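Local coordinates for FERM, RhoGEF and pleckstrin domain-containing protein 2 (Mus musculus, PDB 4GYV) that acts as a guanine nucleotide exchange factor that activates RAC1 and helps remodel the actin cytoskeleton, here represented by its DH domain, at residues Thr18-Ile29 against Phe149-Tyr160. Numbering follows the deposited sequence.
Sequences TERTYLKDLEVI and FLLKPVQRLVHY
R156 and E19 each carry CG anti to the backbone N (chi1 -175° and -167°) and bend at the next bond, which brings guanidinium and carboxylate together. R156 grips E19 side-on. Its NE and NH2 both donate to E19 OE1, at 2.9 and 2.7 Å, nearly in the guanidinium plane. The NH2 bond uses the anti lone pair of OE1. Y160 OH gives the same oxygen a third hydrogen bond, 2.7 Å long, from the syn side. H62 binds the other carboxylate oxygen, OE2. R156 NH1 also donates to T18 OG1 (2.9 Å), which bonds E14 O as well. The stem of R156 lies over one face of the Y22 ring, with CG 3.9 Å from the centroid in a CH-pi contact. An alanine in place of R156 would probably leave the buried E19 carboxylate without its countercharge and uncover that ring face. Further along, K152 NZ meets D25 OD2 at 3.1 Å from above the carboxylate plane, a salt bridge, while D25 OD1 bonds Y143. V28 CG1 sits over a face of the F149 ring, and I29 CD1 packs against F149 CB at 3.7 Å. Helices 7-39 and 152-170 thus run antiparallel in the core of the all-helical DH bundle, their local axes 11.1 Å apart. Helix 56-77 packs on E19 and Y22, helix 112-124 on L150 and P153, and helix 196-212 on L151 and V154.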
ATOM      1  N   THR A  18       4.934   5.785 -11.250  1.00 44.85           N
ATOM      2  CA  THR A  18       5.483   4.602 -11.878  1.00 45.75           C
ATOM      3  C   THR A  18       6.721   4.060 -11.161  1.00 48.33           C
ATOM      4  O   THR A  18       6.980   2.866 -11.203  1.00 57.67           O
ATOM      5  CB  THR A  18       5.751   4.799 -13.395  1.00 32.14           C
ATOM      6  OG1 THR A  18       6.737   5.816 -13.601  1.00 39.29           O
ATOM      7  CG2 THR A  18       4.474   5.145 -14.108  1.00 37.78           C
ATOM      8  N   GLU A  19       7.477   4.925 -10.500  1.00 47.08           N
ATOM      9  CA  GLU A  19       8.616   4.462  -9.700  1.00 48.85           C
ATOM     10  C   GLU A  19       8.185   3.586  -8.508  1.00 50.10           C
ATOM     11  O   GLU A  19       8.785   2.532  -8.273  1.00 42.78           O
ATOM     12  CB  GLU A  19       9.462   5.631  -9.190  1.00 38.73           C
ATOM     13  CG  GLU A  19      10.811   5.202  -8.642  1.00 40.82           C
ATOM     14  CD  GLU A  19      11.816   4.835  -9.759  1.00 52.28           C
ATOM     15  OE1 GLU A  19      11.484   4.969 -10.962  1.00 54.75           O
ATOM     16  OE2 GLU A  19      12.948   4.414  -9.432  1.00 48.04           O
ATOM     17  N   ARG A  20       7.163   4.041  -7.770  1.00 44.42           N
ATOM     18  CA  ARG A  20       6.613   3.311  -6.630  1.00 48.59           C
ATOM     19  C   ARG A  20       6.208   1.886  -7.030  1.00 51.65           C
ATOM     20  O   ARG A  20       6.565   0.929  -6.350  1.00 57.40           O
ATOM     21  CB  ARG A  20       5.422   4.056  -6.014  1.00 57.31           C
ATOM     22  CG  ARG A  20       5.645   4.624  -4.610  1.00 76.73           C
ATOM     23  CD  ARG A  20       4.348   5.096  -3.925  1.00 95.08           C
ATOM     24  NE  ARG A  20       4.312   6.547  -3.664  1.00116.77           N
ATOM     25  CZ  ARG A  20       3.560   7.433  -4.328  1.00126.37           C
ATOM     26  NH1 ARG A  20       2.764   7.035  -5.317  1.00133.53           N
ATOM     27  NH2 ARG A  20       3.599   8.725  -4.002  1.00118.83           N
ATOM     28  N   THR A  21       5.487   1.747  -8.142  1.00 44.52           N
ATOM     29  CA  THR A  21       5.066   0.442  -8.626  1.00 47.19           C
ATOM     30  C   THR A  21       6.244  -0.445  -9.012  1.00 53.58           C
ATOM     31  O   THR A  21       6.256  -1.636  -8.724  1.00 55.25           O
ATOM     32  CB  THR A  21       4.202   0.559  -9.876  1.00 48.98           C
ATOM     33  OG1 THR A  21       3.053   1.328  -9.577  1.00 49.74           O
ATOM     34  CG2 THR A  21       3.739  -0.821 -10.335  1.00 61.94           C
ATOM     35  N   TYR A  22       7.221   0.124  -9.705  1.00 50.13           N
ATOM     36  CA  TYR A  22       8.314  -0.677 -10.231  1.00 46.73           C
ATOM     37  C   TYR A  22       9.075  -1.244  -9.051  1.00 53.96           C
ATOM     38  O   TYR A  22       9.547  -2.382  -9.096  1.00 60.64           O
ATOM     39  CB  TYR A  22       9.197   0.157 -11.166  1.00 35.85           C
ATOM     40  CG  TYR A  22      10.608  -0.323 -11.359  1.00 37.22           C
ATOM     41  CD1 TYR A  22      10.890  -1.405 -12.163  1.00 43.10           C
ATOM     42  CD2 TYR A  22      11.667   0.330 -10.753  1.00 43.57           C
ATOM     43  CE1 TYR A  22      12.194  -1.841 -12.339  1.00 52.59           C
ATOM     44  CE2 TYR A  22      12.967  -0.092 -10.920  1.00 43.42           C
ATOM     45  CZ  TYR A  22      13.223  -1.177 -11.711  1.00 54.98           C
ATOM     46  OH  TYR A  22      14.517  -1.591 -11.890  1.00 70.25           O
ATOM     47  N   LEU A  23       9.140  -0.460  -7.977  1.00 46.19           N
ATOM     48  CA  LEU A  23       9.794  -0.886  -6.743  1.00 40.87           C
ATOM     49  C   LEU A  23       9.096  -2.073  -6.094  1.00 50.30           C
ATOM     50  O   LEU A  23       9.740  -3.075  -5.773  1.00 60.98           O
ATOM     51  CB  LEU A  23       9.954   0.288  -5.780  1.00 35.34           C
ATOM     52  CG  LEU A  23      11.224   1.058  -6.148  1.00 44.73           C
ATOM     53  CD1 LEU A  23      11.212   2.438  -5.601  1.00 44.93           C
ATOM     54  CD2 LEU A  23      12.467   0.331  -5.686  1.00 46.91           C
ATOM     55  N   LYS A  24       7.782  -1.969  -5.917  1.00 49.96           N
ATOM     56  CA  LYS A  24       6.984  -3.084  -5.444  1.00 42.83           C
ATOM     57  C   LYS A  24       7.199  -4.334  -6.337  1.00 54.21           C
ATOM     58  O   LYS A  24       7.162  -5.460  -5.849  1.00 58.39           O
ATOM     59  CB  LYS A  24       5.509  -2.689  -5.404  1.00 47.41           C
ATOM     60  CG  LYS A  24       5.087  -1.836  -4.210  1.00 68.77           C
ATOM     61  CD  LYS A  24       4.075  -2.586  -3.310  1.00 94.55           C
ATOM     62  CE  LYS A  24       4.028  -2.030  -1.868  1.00111.32           C
ATOM     63  NZ  LYS A  24       3.406  -0.665  -1.764  1.00115.25           N
ATOM     64  N   ASP A  25       7.430  -4.134  -7.635  1.00 49.01           N
ATOM     65  CA  ASP A  25       7.671  -5.247  -8.554  1.00 48.04           C
ATOM     66  C   ASP A  25       9.022  -5.899  -8.261  1.00 48.95           C
ATOM     67  O   ASP A  25       9.119  -7.123  -8.190  1.00 50.78           O
ATOM     68  CB  ASP A  25       7.564  -4.809 -10.024  1.00 43.64           C
ATOM     69  CG  ASP A  25       6.116  -4.622 -10.481  1.00 62.19           C
ATOM     70  OD1 ASP A  25       5.213  -5.189  -9.816  1.00 67.24           O
ATOM     71  OD2 ASP A  25       5.882  -3.923 -11.505  1.00 65.02           O
ATOM     72  N   LEU A  26      10.055  -5.088  -8.065  1.00 38.86           N
ATOM     73  CA  LEU A  26      11.328  -5.612  -7.611  1.00 43.53           C
ATOM     74  C   LEU A  26      11.202  -6.400  -6.301  1.00 52.46           C
ATOM     75  O   LEU A  26      11.889  -7.403  -6.101  1.00 56.48           O
ATOM     76  CB  LEU A  26      12.335  -4.487  -7.413  1.00 41.32           C
ATOM     77  CG  LEU A  26      12.802  -3.767  -8.670  1.00 46.09           C
ATOM     78  CD1 LEU A  26      13.988  -2.865  -8.315  1.00 43.59           C
ATOM     79  CD2 LEU A  26      13.132  -4.764  -9.810  1.00 39.90           C
ATOM     80  N   GLU A  27      10.334  -5.953  -5.399  1.00 43.61           N
ATOM     81  CA  GLU A  27      10.193  -6.675  -4.130  1.00 47.66           C
ATOM     82  C   GLU A  27       9.691  -8.124  -4.298  1.00 46.97           C
ATOM     83  O   GLU A  27       9.952  -8.963  -3.445  1.00 54.83           O
ATOM     84  CB  GLU A  27       9.372  -5.880  -3.108  1.00 41.66           C
ATOM     85  CG  GLU A  27      10.020  -4.548  -2.790  1.00 42.32           C
ATOM     86  CD  GLU A  27       9.340  -3.745  -1.692  1.00 55.60           C
ATOM     87  OE1 GLU A  27       8.154  -3.987  -1.339  1.00 60.93           O
ATOM     88  OE2 GLU A  27      10.034  -2.840  -1.191  1.00 61.12           O
ATOM     89  N   VAL A  28       8.996  -8.412  -5.395  1.00 39.89           N
ATOM     90  CA  VAL A  28       8.616  -9.781  -5.702  1.00 55.89           C
ATOM     91  C   VAL A  28       9.860 -10.653  -5.745  1.00 63.11           C
ATOM     92  O   VAL A  28       9.854 -11.787  -5.274  1.00 64.35           O
ATOM     93  CB  VAL A  28       7.930  -9.915  -7.068  1.00 49.27           C
ATOM     94  CG1 VAL A  28       7.606 -11.378  -7.334  1.00 51.19           C
ATOM     95  CG2 VAL A  28       6.678  -9.090  -7.116  1.00 39.12           C
ATOM     96  N   ILE A  29      10.937 -10.115  -6.302  1.00 56.84           N
ATOM     97  CA  ILE A  29      12.187 -10.862  -6.374  1.00 49.30           C
ATOM     98  C   ILE A  29      13.016 -10.731  -5.119  1.00 48.90           C
ATOM     99  O   ILE A  29      13.417 -11.731  -4.534  1.00 58.49           O
ATOM    100  CB  ILE A  29      13.057 -10.369  -7.512  1.00 38.59           C
ATOM    101  CG1 ILE A  29      12.366 -10.609  -8.843  1.00 40.67           C
ATOM    102  CG2 ILE A  29      14.404 -11.043  -7.468  1.00 39.88           C
ATOM    103  CD1 ILE A  29      12.969  -9.749  -9.946  1.00 49.78           C
ATOM    104  N   PHE A 149       9.644 -10.513 -14.392  1.00 48.89           N
ATOM    105  CA  PHE A 149      10.030  -9.400 -13.539  1.00 43.87           C
ATOM    106  C   PHE A 149      11.462  -9.008 -13.804  1.00 51.17           C
ATOM    107  O   PHE A 149      11.828  -7.871 -13.586  1.00 52.31           O
ATOM    108  CB  PHE A 149       9.876  -9.742 -12.052  1.00 43.92           C
ATOM    109  CG  PHE A 149       8.445  -9.829 -11.592  1.00 52.68           C
ATOM    110  CD1 PHE A 149       7.766  -8.690 -11.164  1.00 43.28           C
ATOM    111  CD2 PHE A 149       7.767 -11.048 -11.606  1.00 55.56           C
ATOM    112  CE1 PHE A 149       6.431  -8.762 -10.742  1.00 45.13           C
ATOM    113  CE2 PHE A 149       6.439 -11.129 -11.186  1.00 57.84           C
ATOM    114  CZ  PHE A 149       5.773  -9.981 -10.750  1.00 56.61           C
ATOM    115  N   LEU A 150      12.282  -9.948 -14.261  1.00 56.85           N
ATOM    116  CA  LEU A 150      13.679  -9.642 -14.566  1.00 53.54           C
ATOM    117  C   LEU A 150      13.885  -8.746 -15.785  1.00 57.44           C
ATOM    118  O   LEU A 150      14.957  -8.161 -15.957  1.00 61.82           O
ATOM    119  CB  LEU A 150      14.464 -10.920 -14.740  1.00 58.23           C
ATOM    120  CG  LEU A 150      14.744 -11.595 -13.417  1.00 66.17           C
ATOM    121  CD1 LEU A 150      15.518 -12.876 -13.672  1.00 77.51           C
ATOM    122  CD2 LEU A 150      15.548 -10.652 -12.589  1.00 64.82           C
ATOM    123  N   LEU A 151      12.862  -8.626 -16.627  1.00 57.24           N
ATOM    124  CA  LEU A 151      12.922  -7.710 -17.766  1.00 53.91           C
ATOM    125  C   LEU A 151      12.554  -6.276 -17.367  1.00 58.14           C
ATOM    126  O   LEU A 151      12.653  -5.373 -18.184  1.00 56.22           O
ATOM    127  CB  LEU A 151      11.977  -8.165 -18.878  1.00 49.87           C
ATOM    128  CG  LEU A 151      12.153  -9.583 -19.399  1.00 59.08           C
ATOM    129  CD1 LEU A 151      10.917 -10.037 -20.138  1.00 63.57           C
ATOM    130  CD2 LEU A 151      13.341  -9.620 -20.297  1.00 54.28           C
ATOM    131  N   LYS A 152      12.101  -6.071 -16.130  1.00 51.38           N
ATOM    132  CA  LYS A 152      11.607  -4.753 -15.731  1.00 43.76           C
ATOM    133  C   LYS A 152      12.697  -3.695 -15.522  1.00 48.29           C
ATOM    134  O   LYS A 152      12.556  -2.583 -16.020  1.00 48.69           O
ATOM    135  CB  LYS A 152      10.628  -4.839 -14.544  1.00 32.37           C
ATOM    136  CG  LYS A 152       9.432  -5.706 -14.878  1.00 44.09           C
ATOM    137  CD  LYS A 152       8.199  -5.522 -13.988  1.00 33.83           C
ATOM    138  CE  LYS A 152       6.930  -5.909 -14.795  1.00 54.09           C
ATOM    139  NZ  LYS A 152       5.650  -5.465 -14.150  1.00 69.52           N
ATOM    140  N   PRO A 153      13.796  -4.035 -14.819  1.00 53.34           N
ATOM    141  CA  PRO A 153      14.851  -3.030 -14.625  1.00 52.66           C
ATOM    142  C   PRO A 153      15.317  -2.329 -15.916  1.00 58.50           C
ATOM    143  O   PRO A 153      15.250  -1.100 -15.990  1.00 60.77           O
ATOM    144  CB  PRO A 153      15.992  -3.850 -14.014  1.00 50.36           C
ATOM    145  CG  PRO A 153      15.299  -4.914 -13.260  1.00 48.67           C
ATOM    146  CD  PRO A 153      14.128  -5.296 -14.125  1.00 48.60           C
ATOM    147  N   VAL A 154      15.771  -3.078 -16.915  1.00 52.92           N
ATOM    148  CA  VAL A 154      16.230  -2.429 -18.140  1.00 46.93           C
ATOM    149  C   VAL A 154      15.085  -1.695 -18.850  1.00 51.51           C
ATOM    150  O   VAL A 154      15.247  -0.593 -19.356  1.00 54.41           O
ATOM    151  CB  VAL A 154      16.966  -3.405 -19.074  1.00 48.49           C
ATOM    152  CG1 VAL A 154      17.333  -2.724 -20.367  1.00 57.09           C
ATOM    153  CG2 VAL A 154      18.224  -3.896 -18.406  1.00 50.28           C
ATOM    154  N   GLN A 155      13.907  -2.290 -18.853  1.00 53.41           N
ATOM    155  CA  GLN A 155      12.736  -1.590 -19.342  1.00 47.90           C
ATOM    156  C   GLN A 155      12.494  -0.256 -18.616  1.00 49.00           C
ATOM    157  O   GLN A 155      12.052   0.702 -19.232  1.00 53.38           O
ATOM    158  CB  GLN A 155      11.520  -2.495 -19.248  1.00 50.79           C
ATOM    159  CG  GLN A 155      10.234  -1.847 -19.691  1.00 62.73           C
ATOM    160  CD  GLN A 155       9.043  -2.786 -19.578  1.00 73.23           C
ATOM    161  OE1 GLN A 155       9.052  -3.745 -18.796  1.00 78.51           O
ATOM    162  NE2 GLN A 155       8.011  -2.512 -20.362  1.00 78.96           N
ATOM    163  N   ARG A 156      12.808  -0.186 -17.319  1.00 44.36           N
ATOM    164  CA  ARG A 156      12.615   1.052 -16.549  1.00 36.20           C
ATOM    165  C   ARG A 156      13.536   2.134 -17.073  1.00 48.82           C
ATOM    166  O   ARG A 156      13.157   3.303 -17.138  1.00 52.65           O
ATOM    167  CB  ARG A 156      12.853   0.841 -15.057  1.00 32.24           C
ATOM    168  CG  ARG A 156      12.558   2.024 -14.181  1.00 31.66           C
ATOM    169  CD  ARG A 156      11.078   2.363 -14.165  1.00 43.23           C
ATOM    170  NE  ARG A 156      10.804   3.563 -13.362  1.00 48.31           N
ATOM    171  CZ  ARG A 156       9.784   4.397 -13.564  1.00 48.42           C
ATOM    172  NH1 ARG A 156       8.929   4.183 -14.549  1.00 46.35           N
ATOM    173  NH2 ARG A 156       9.621   5.451 -12.784  1.00 48.42           N
ATOM    174  N   LEU A 157      14.748   1.746 -17.458  1.00 47.28           N
ATOM    175  CA  LEU A 157      15.697   2.723 -17.962  1.00 52.62           C
ATOM    176  C   LEU A 157      15.208   3.332 -19.275  1.00 56.94           C
ATOM    177  O   LEU A 157      15.375   4.516 -19.514  1.00 64.13           O
ATOM    178  CB  LEU A 157      17.080   2.106 -18.124  1.00 48.96           C
ATOM    179  CG  LEU A 157      17.589   1.466 -16.837  1.00 53.54           C
ATOM    180  CD1 LEU A 157      18.994   1.021 -17.060  1.00 60.78           C
ATOM    181  CD2 LEU A 157      17.551   2.441 -15.687  1.00 51.57           C
ATOM    182  N   VAL A 158      14.581   2.518 -20.109  1.00 56.63           N
ATOM    183  CA  VAL A 158      14.035   2.987 -21.367  1.00 56.59           C
ATOM    184  C   VAL A 158      12.924   3.979 -21.096  1.00 56.99           C
ATOM    185  O   VAL A 158      12.852   5.035 -21.716  1.00 64.52           O
ATOM    186  CB  VAL A 158      13.467   1.817 -22.161  1.00 56.22           C
ATOM    187  CG1 VAL A 158      12.594   2.314 -23.296  1.00 58.01           C
ATOM    188  CG2 VAL A 158      14.593   0.965 -22.675  1.00 56.10           C
ATOM    189  N   HIS A 159      12.060   3.624 -20.158  1.00 49.32           N
ATOM    190  CA  HIS A 159      11.015   4.514 -19.695  1.00 45.37           C
ATOM    191  C   HIS A 159      11.570   5.862 -19.269  1.00 53.67           C
ATOM    192  O   HIS A 159      10.997   6.884 -19.619  1.00 60.33           O
ATOM    193  CB  HIS A 159      10.248   3.876 -18.539  1.00 45.60           C
ATOM    194  CG  HIS A 159       8.841   4.373 -18.409  1.00 51.81           C
ATOM    195  ND1 HIS A 159       7.925   3.814 -17.545  1.00 56.42           N
ATOM    196  CD2 HIS A 159       8.193   5.383 -19.032  1.00 51.71           C
ATOM    197  CE1 HIS A 159       6.773   4.452 -17.650  1.00 50.16           C
ATOM    198  NE2 HIS A 159       6.908   5.405 -18.551  1.00 52.27           N
ATOM    199  N   TYR A 160      12.678   5.867 -18.520  1.00 49.17           N
ATOM    200  CA  TYR A 160      13.328   7.117 -18.116  1.00 45.70           C
ATOM    201  C   TYR A 160      13.684   7.974 -19.338  1.00 54.19           C
ATOM    202  O   TYR A 160      13.432   9.185 -19.351  1.00 57.97           O
ATOM    203  CB  TYR A 160      14.600   6.868 -17.302  1.00 41.11           C
ATOM    204  CG  TYR A 160      14.401   6.380 -15.871  1.00 51.10           C
ATOM    205  CD1 TYR A 160      13.152   6.436 -15.237  1.00 48.56           C
ATOM    206  CD2 TYR A 160      15.475   5.864 -15.145  1.00 52.28           C
ATOM    207  CE1 TYR A 160      12.988   5.978 -13.916  1.00 43.71           C
ATOM    208  CE2 TYR A 160      15.321   5.413 -13.835  1.00 48.10           C
ATOM    209  CZ  TYR A 160      14.084   5.474 -13.231  1.00 50.26           C
ATOM    210  OH  TYR A 160      13.962   5.018 -11.941  1.00 51.83           O
TER